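PDB 4F43: protelomerase from Agrobacterium tumefaciens, which generates hairpin ends on linear chromosomal DNA and protects them, probably cleaving and rejoining strands as tyrosine recombinases do. Local coordinates for residues A103-V106 with K107-I111; A269-A272 with Y273-A277. The protein carries 1 engineered substitution. All coordinates share one frame; numbering follows the deposited sequence. Where two conformers were deposited one is given.

Contact 1. Residues A103-V106 with K107-I111; sequences ARRV and KMEKI. With nucleotides of chain B.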
ATOM      1  N   ALA A 103       0.510  -3.229 -19.621  1.00 25.26           N
ATOM      2  CA  ALA A 103       0.278  -2.734 -18.267  1.00 24.52           C
ATOM      3  C   ALA A 103       1.264  -1.626 -17.899  1.00 22.94           C
ATOM      4  O   ALA A 103       0.865  -0.553 -17.439  1.00 29.75           O
ATOM      5  CB  ALA A 103       0.370  -3.874 -17.265  1.00 25.94           C
ATOM      6  N   ARG A 104       2.550  -1.898 -18.103  1.00 19.26           N
ATOM      7  CA  ARG A 104       3.602  -0.925 -17.824  1.00 19.79           C
ATOM      8  C   ARG A 104       3.406   0.357 -18.630  1.00 23.51           C
ATOM      9  O   ARG A 104       3.477   1.469 -18.086  1.00 42.40           O
ATOM     10  CB  ARG A 104       4.974  -1.535 -18.123  1.00 17.46           C
ATOM     11  CG  ARG A 104       6.122  -0.538 -18.116  1.00 24.04           C
ATOM     12  CD  ARG A 104       7.458  -1.234 -17.898  1.00 25.11           C
ATOM     13  NE  ARG A 104       7.729  -2.252 -18.909  1.00 37.65           N
ATOM     14  CZ  ARG A 104       8.729  -3.125 -18.833  1.00 48.28           C
ATOM     15  NH1 ARG A 104       8.907  -4.020 -19.796  1.00 55.74           N
ATOM     16  NH2 ARG A 104       9.547  -3.107 -17.791  1.00 43.00           N
ATOM     17  N   ARG A 105       3.160   0.184 -19.927  1.00 17.51           N
ATOM     18  CA  ARG A 105       2.888   1.299 -20.830  1.00 14.69           C
ATOM     19  C   ARG A 105       1.762   2.184 -20.311  1.00 13.61           C
ATOM     20  O   ARG A 105       1.921   3.400 -20.191  1.00 27.03           O
ATOM     21  CB  ARG A 105       2.527   0.779 -22.223  1.00 33.81           C
ATOM     22  CG  ARG A 105       1.991   1.852 -23.157  1.00 44.03           C
ATOM     23  CD  ARG A 105       0.659   1.442 -23.766  1.00 48.23           C
ATOM     24  NE  ARG A 105      -0.408   2.386 -23.442  1.00 54.06           N
ATOM     25  CZ  ARG A 105      -1.671   2.252 -23.833  1.00 67.30           C
ATOM     26  NH1 ARG A 105      -2.574   3.159 -23.491  1.00 71.50           N
ATOM     27  NH2 ARG A 105      -2.032   1.206 -24.565  1.00 73.66           N
ATOM     28  N   VAL A 106       0.626   1.564 -20.003  1.00 21.87           N
ATOM     29  CA  VAL A 106      -0.530   2.292 -19.493  1.00 28.09           C
ATOM     30  C   VAL A 106      -0.202   3.012 -18.183  1.00 35.89           C
ATOM     31  O   VAL A 106      -0.608   4.160 -17.981  1.00 48.69           O
ATOM     32  CB  VAL A 106      -1.750   1.364 -19.303  1.00 23.93           C
ATOM     33  CG1 VAL A 106      -2.866   2.086 -18.577  1.00 29.35           C
ATOM     34  CG2 VAL A 106      -2.241   0.849 -20.648  1.00 17.72           C
ATOM     35  N   LYS A 107       0.547   2.341 -17.311  1.00 18.99           N
ATOM     36  CA  LYS A 107       0.950   2.921 -16.031  1.00 16.56           C
ATOM     37  C   LYS A 107       1.759   4.202 -16.217  1.00 18.10           C
ATOM     38  O   LYS A 107       1.357   5.285 -15.760  1.00 27.00           O
ATOM     39  CB  LYS A 107       1.763   1.912 -15.217  1.00 20.48           C
ATOM     40  CG  LYS A 107       2.323   2.478 -13.925  1.00 23.91           C
ATOM     41  CD  LYS A 107       3.257   1.496 -13.244  1.00 15.61           C
ATOM     42  CE  LYS A 107       4.523   1.281 -14.057  1.00 19.77           C
ATOM     43  NZ  LYS A 107       5.459   0.340 -13.382  1.00 25.49           N
ATOM     44  N   MET A 108       2.904   4.080 -16.887  1.00 21.30           N
ATOM     45  CA  MET A 108       3.787   5.220 -17.119  0.57 21.69           C
ATOM     46  C   MET A 108       3.084   6.319 -17.911  1.00 29.90           C
ATOM     47  O   MET A 108       3.404   7.503 -17.781  1.00 36.77           O
ATOM     48  CB  MET A 108       5.053   4.770 -17.851  0.57 17.58           C
ATOM     49  CG  MET A 108       5.828   3.673 -17.136  0.57 17.36           C
ATOM     50  SD  MET A 108       6.437   4.187 -15.519  0.57 46.08           S
ATOM     51  CE  MET A 108       7.520   5.538 -15.979  0.57 24.58           C
ATOM     52  N   GLU A 109       2.128   5.916 -18.743  1.00 28.48           N
ATOM     53  CA  GLU A 109       1.328   6.875 -19.495  1.00 23.64           C
ATOM     54  C   GLU A 109       0.478   7.693 -18.532  1.00 23.60           C
ATOM     55  O   GLU A 109       0.413   8.919 -18.637  1.00 38.61           O
ATOM     56  CB  GLU A 109       0.422   6.160 -20.497  1.00 36.00           C
ATOM     57  CG  GLU A 109      -0.560   7.077 -21.205  1.00 43.96           C
ATOM     58  CD  GLU A 109      -1.555   6.316 -22.057  1.00 61.90           C
ATOM     59  OE1 GLU A 109      -2.460   5.671 -21.483  1.00 68.35           O
ATOM     60  OE2 GLU A 109      -1.430   6.358 -23.300  1.00 64.58           O
ATOM     61  N   LYS A 110      -0.169   7.005 -17.595  1.00 21.84           N
ATOM     62  CA  LYS A 110      -0.985   7.661 -16.578  1.00 16.66           C
ATOM     63  C   LYS A 110      -0.155   8.635 -15.758  1.00 22.25           C
ATOM     64  O   LYS A 110      -0.561   9.781 -15.535  1.00 30.80           O
ATOM     65  CB  LYS A 110      -1.625   6.627 -15.651  1.00 19.18           C
ATOM     66  CG  LYS A 110      -2.763   5.846 -16.278  1.00 31.23           C
ATOM     67  CD  LYS A 110      -3.218   4.728 -15.360  1.00 31.70           C
ATOM     68  CE  LYS A 110      -4.396   3.978 -15.947  1.00 30.10           C
ATOM     69  NZ  LYS A 110      -4.656   2.712 -15.210  1.00 30.65           N
ATOM     70  N   ILE A 111       1.008   8.171 -15.310  1.00 23.52           N
ATOM     71  CA  ILE A 111       1.921   9.023 -14.556  1.00 25.09           C
ATOM     72  C   ILE A 111       2.296  10.265 -15.368  1.00 21.51           C
ATOM     73  O   ILE A 111       2.302  11.385 -14.847  1.00 14.28           O
ATOM     74  CB  ILE A 111       3.194   8.260 -14.155  1.00 19.86           C
ATOM     75  CG1 ILE A 111       2.838   7.074 -13.256  1.00 10.68           C
ATOM     76  CG2 ILE A 111       4.184   9.187 -13.459  1.00  9.36           C
ATOM     77  CD1 ILE A 111       3.971   6.087 -13.075  1.00 20.68           C
TER
ATOM     78  P    DT B  12      -5.233   3.581 -11.665  1.00 29.24           P
ATOM     79  OP1  DT B  12      -5.633   4.999 -11.806  1.00 37.47           O
ATOM     80  OP2  DT B  12      -4.639   2.866 -12.817  1.00 27.66           O
ATOM     81  O5'  DT B  12      -4.220   3.454 -10.435  1.00 27.57           O
ATOM     82  C5'  DT B  12      -4.622   3.924  -9.153  1.00 27.78           C
ATOM     83  C4'  DT B  12      -3.643   3.487  -8.077  1.00 27.64           C
ATOM     84  O4'  DT B  12      -3.545   2.039  -8.072  1.00 27.14           O
ATOM     85  C3'  DT B  12      -2.212   3.996  -8.238  1.00 27.83           C
ATOM     86  O3'  DT B  12      -1.701   4.308  -6.948  1.00 28.22           O
ATOM     87  C2'  DT B  12      -1.491   2.799  -8.840  1.00 27.33           C
ATOM     88  C1'  DT B  12      -2.175   1.699  -8.044  1.00 27.06           C
ATOM     89  N1   DT B  12      -1.995   0.312  -8.559  1.00 27.47           N
ATOM     90  C2   DT B  12      -1.369  -0.586  -7.734  1.00 28.78           C
ATOM     91  O2   DT B  12      -0.958  -0.301  -6.624  1.00 27.05           O
ATOM     92  N3   DT B  12      -1.237  -1.841  -8.257  1.00 26.55           N
ATOM     93  C4   DT B  12      -1.655  -2.297  -9.488  1.00 26.45           C
ATOM     94  O4   DT B  12      -1.476  -3.460  -9.841  1.00 26.50           O
ATOM     95  C5   DT B  12      -2.307  -1.306 -10.308  1.00 26.47           C
ATOM     96  C7   DT B  12      -2.809  -1.672 -11.673  1.00 26.57           C
ATOM     97  C6   DT B  12      -2.445  -0.066  -9.810  1.00 26.58           C
TER
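Lys110 lies against Val106, one helical turn earlier, on its way to a DNA phosphate. Its CB rests near Val106 O, and CG sits closer still, at 3.2 Å from Val106 O. With CG opposite the carbonyl carbon (chi1 -73°) and the rest of the chain extended, CD lies between Val106 O and OP2 of DT12 of chain B, near both. CE has two neighbours: Val106 CG1 at 3.6 Å and OP2 of DT12 of chain B at 3.3 Å. NZ finally gives a hydrogen bond to that same OP2, modelled at a doubtfully short 2.4 Å. A long, flexible lysine suits this place, since its methylenes pack on valine while its charge reaches the phosphate.

The branching of Val106 serves two neighbours. CG1 takes the lysine, whereas CG2 lies 3.5 Å above the centre of one face of the Arg105 guanidinium. The Arg105 side chain runs beside that of Glu109, pointing the same way, and NH1 forms a salt bridge of 3.2 Å to Glu109 OE1. The acid sits near the guanidinium plane, yet the two flat groups are turned 71° apart, and NH1 meets OE1 from above the carboxylate. Glu102 makes a second salt bridge to Arg105, through NH2.

Backbone i to i+4 bonds run beneath these side chains, among them Met108 N to Arg104 O at 2.9 Å. Lys107 NZ donates a hydrogen bond to O4 of a thymine base, and its side chain packs on an adenine base. The helix thus offers DNA both a phosphate contact, indifferent to sequence, and a base contact that could sense it.

Contact 2. Residues A269-A272 with Y273-A277; sequences AEVA and YHNFA
Phe276 turns the edge of its ring to Ala272, whose CA lies in the ring plane 3.8 Å from CD2. Ala272 O meets the same edge, 3.4 Å from CD2, and the methyl carbon CB of Ala272 is 4.1 Å from CD2. One face of the phenyl ring carries Asn275 CB, 3.7 Å above the plane and displaced toward the rim. The imidazole of His274 also works through its edge: ND1 gives a nearly straight hydrogen bond of 3.1 Å to Asn275 OD1, with the acceptor in the ring plane and the N-H directed almost along the amide C=O. At the edge of the Tyr273 ring lies Glu270 O.

All of this decorates the later turns of helix 263-276, in the catalytic domain of the telomere resolvase family. Tyr273 and Phe276 face helix 283-291, where both touch Tyr286; their broad rings suit a seam between helices. The small Ala272 fits its buried place, where it and Val271 meet Leu203. His274, by contrast, reaches Leu309 and helix 310-316.

Backbone bonds here are uneven. Phe276 N reaches Ala272 O at 2.9 Å and a good angle, but Asn275 N to Val271 O, also 2.9 Å, is weak because its N-H...O angle falls to 124°. The Asn275 side chain leans back beside its own backbone N (chi1 -72°), which brings OD1 to 3.4 Å from Val271 O. Two acceptors cannot bond each other, and the histidine N-H supplies a donor to OD1. OE1 of buried Glu270 is hydrogen-bonded outside these two segments and also makes a long, weak ion pair with Lys283.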
ATOM      1  N   ALA A 269       4.342  13.993   1.367  1.00 34.76           N
ATOM      2  CA  ALA A 269       5.539  14.162   0.549  1.00 29.42           C
ATOM      3  C   ALA A 269       5.720  15.611   0.101  1.00 21.29           C
ATOM      4  O   ALA A 269       6.768  16.223   0.337  1.00 25.24           O
ATOM      5  CB  ALA A 269       5.494  13.236  -0.653  1.00 33.49           C
ATOM      6  N   GLU A 270       4.683  16.152  -0.531  1.00 16.19           N
ATOM      7  CA  GLU A 270       4.718  17.510  -1.066  1.00 19.85           C
ATOM      8  C   GLU A 270       5.031  18.549   0.009  1.00 15.22           C
ATOM      9  O   GLU A 270       5.900  19.405  -0.173  1.00 13.34           O
ATOM     10  CB  GLU A 270       3.381  17.842  -1.733  1.00 20.82           C
ATOM     11  CG  GLU A 270       3.425  19.039  -2.665  1.00 29.95           C
ATOM     12  CD  GLU A 270       3.964  18.686  -4.039  1.00 39.44           C
ATOM     13  OE1 GLU A 270       4.336  17.513  -4.251  1.00 37.93           O
ATOM     14  OE2 GLU A 270       4.010  19.579  -4.910  1.00 55.71           O
ATOM     15  N   VAL A 271       4.320  18.466   1.130  1.00 24.45           N
ATOM     16  CA  VAL A 271       4.479  19.430   2.215  1.00 28.57           C
ATOM     17  C   VAL A 271       5.842  19.322   2.898  1.00 26.40           C
ATOM     18  O   VAL A 271       6.515  20.332   3.113  1.00 28.93           O
ATOM     19  CB  VAL A 271       3.355  19.298   3.264  1.00 30.11           C
ATOM     20  CG1 VAL A 271       3.654  20.162   4.479  1.00 24.13           C
ATOM     21  CG2 VAL A 271       2.015  19.676   2.654  1.00 30.07           C
ATOM     22  N   ALA A 272       6.252  18.100   3.232  1.00 22.13           N
ATOM     23  CA  ALA A 272       7.534  17.914   3.905  1.00 15.04           C
ATOM     24  C   ALA A 272       8.705  18.281   2.999  1.00 18.73           C
ATOM     25  O   ALA A 272       9.761  18.694   3.481  1.00 26.09           O
ATOM     26  CB  ALA A 272       7.674  16.502   4.428  1.00 17.71           C
ATOM     27  N   TYR A 273       8.523  18.130   1.689  1.00 24.39           N
ATOM     28  CA  TYR A 273       9.512  18.649   0.752  1.00 20.32           C
ATOM     29  C   TYR A 273       9.482  20.171   0.772  1.00 31.10           C
ATOM     30  O   TYR A 273      10.520  20.826   0.716  1.00 32.85           O
ATOM     31  CB  TYR A 273       9.263  18.145  -0.671  1.00 11.23           C
ATOM     32  CG  TYR A 273      10.175  18.793  -1.690  1.00 14.52           C
ATOM     33  CD1 TYR A 273      11.463  18.318  -1.898  1.00 18.03           C
ATOM     34  CD2 TYR A 273       9.750  19.886  -2.436  1.00 18.04           C
ATOM     35  CE1 TYR A 273      12.303  18.912  -2.822  1.00 20.33           C
ATOM     36  CE2 TYR A 273      10.581  20.485  -3.361  1.00 16.55           C
ATOM     37  CZ  TYR A 273      11.855  19.994  -3.552  1.00 17.19           C
ATOM     38  OH  TYR A 273      12.685  20.589  -4.475  1.00 16.10           O
ATOM     39  N   HIS A 274       8.278  20.728   0.853  1.00 29.15           N
ATOM     40  CA  HIS A 274       8.100  22.176   0.842  1.00 30.09           C
ATOM     41  C   HIS A 274       8.712  22.837   2.076  1.00 31.46           C
ATOM     42  O   HIS A 274       9.069  24.015   2.044  1.00 32.99           O
ATOM     43  CB  HIS A 274       6.611  22.520   0.754  1.00 45.89           C
ATOM     44  CG  HIS A 274       6.336  23.980   0.568  1.00 55.78           C
ATOM     45  ND1 HIS A 274       6.283  24.868   1.621  1.00 62.34           N
ATOM     46  CD2 HIS A 274       6.092  24.705  -0.549  1.00 57.03           C
ATOM     47  CE1 HIS A 274       6.021  26.079   1.160  1.00 60.86           C
ATOM     48  NE2 HIS A 274       5.900  26.007  -0.153  1.00 59.63           N
ATOM     49  N   ASN A 275       8.838  22.078   3.160  1.00 32.41           N
ATOM     50  CA  ASN A 275       9.323  22.637   4.420  1.00 24.45           C
ATOM     51  C   ASN A 275      10.749  22.252   4.823  1.00 23.75           C
ATOM     52  O   ASN A 275      11.511  23.097   5.291  1.00 30.53           O
ATOM     53  CB  ASN A 275       8.361  22.300   5.564  1.00 29.73           C
ATOM     54  CG  ASN A 275       7.060  23.075   5.481  1.00 41.52           C
ATOM     55  OD1 ASN A 275       6.625  23.466   4.398  1.00 53.31           O
ATOM     56  ND2 ASN A 275       6.435  23.307   6.630  1.00 43.91           N
ATOM     57  N   PHE A 276      11.109  20.984   4.647  1.00 23.89           N
ATOM     58  CA  PHE A 276      12.341  20.469   5.243  1.00 22.51           C
ATOM     59  C   PHE A 276      13.468  20.150   4.262  1.00 30.98           C
ATOM     60  O   PHE A 276      14.591  19.875   4.680  1.00 44.25           O
ATOM     61  CB  PHE A 276      12.038  19.223   6.081  1.00 21.22           C
ATOM     62  CG  PHE A 276      10.971  19.432   7.113  1.00 29.49           C
ATOM     63  CD1 PHE A 276      11.278  19.987   8.343  1.00 40.72           C
ATOM     64  CD2 PHE A 276       9.661  19.068   6.856  1.00 35.50           C
ATOM     65  CE1 PHE A 276      10.298  20.179   9.296  1.00 48.59           C
ATOM     66  CE2 PHE A 276       8.675  19.257   7.805  1.00 42.37           C
ATOM     67  CZ  PHE A 276       8.995  19.812   9.026  1.00 48.88           C
ATOM     68  N   ALA A 277      13.172  20.191   2.968  1.00 25.33           N
ATOM     69  CA  ALA A 277      14.131  19.751   1.955  1.00 27.57           C
ATOM     70  C   ALA A 277      15.400  20.599   1.887  1.00 32.62           C
ATOM     71  O   ALA A 277      15.333  21.814   1.685  1.00 38.48           O
ATOM     72  CB  ALA A 277      13.469  19.686   0.592  1.00 29.09           C
TER

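Overall arrangement
The two contacts belong to separate helices, 97-115 and 263-276, with centres 26 Å apart and nearest atoms about 12 Å apart, so they do not touch. Contact 1 is a surface patch bound directly to the DNA; contact 2 is partly buried, its nearest atom about 10 Å from the nucleic acid. The chain just before helix 310-316 relates them indirectly: Met108 and Ile111 of contact 1 touch Glu299, Leu302 and Ser303, whereas Glu270 and His274 of contact 2 touch Leu309. Between these points, strand 307-308 pairs in parallel with strand 119-120, which closely follows the helix of contact 1.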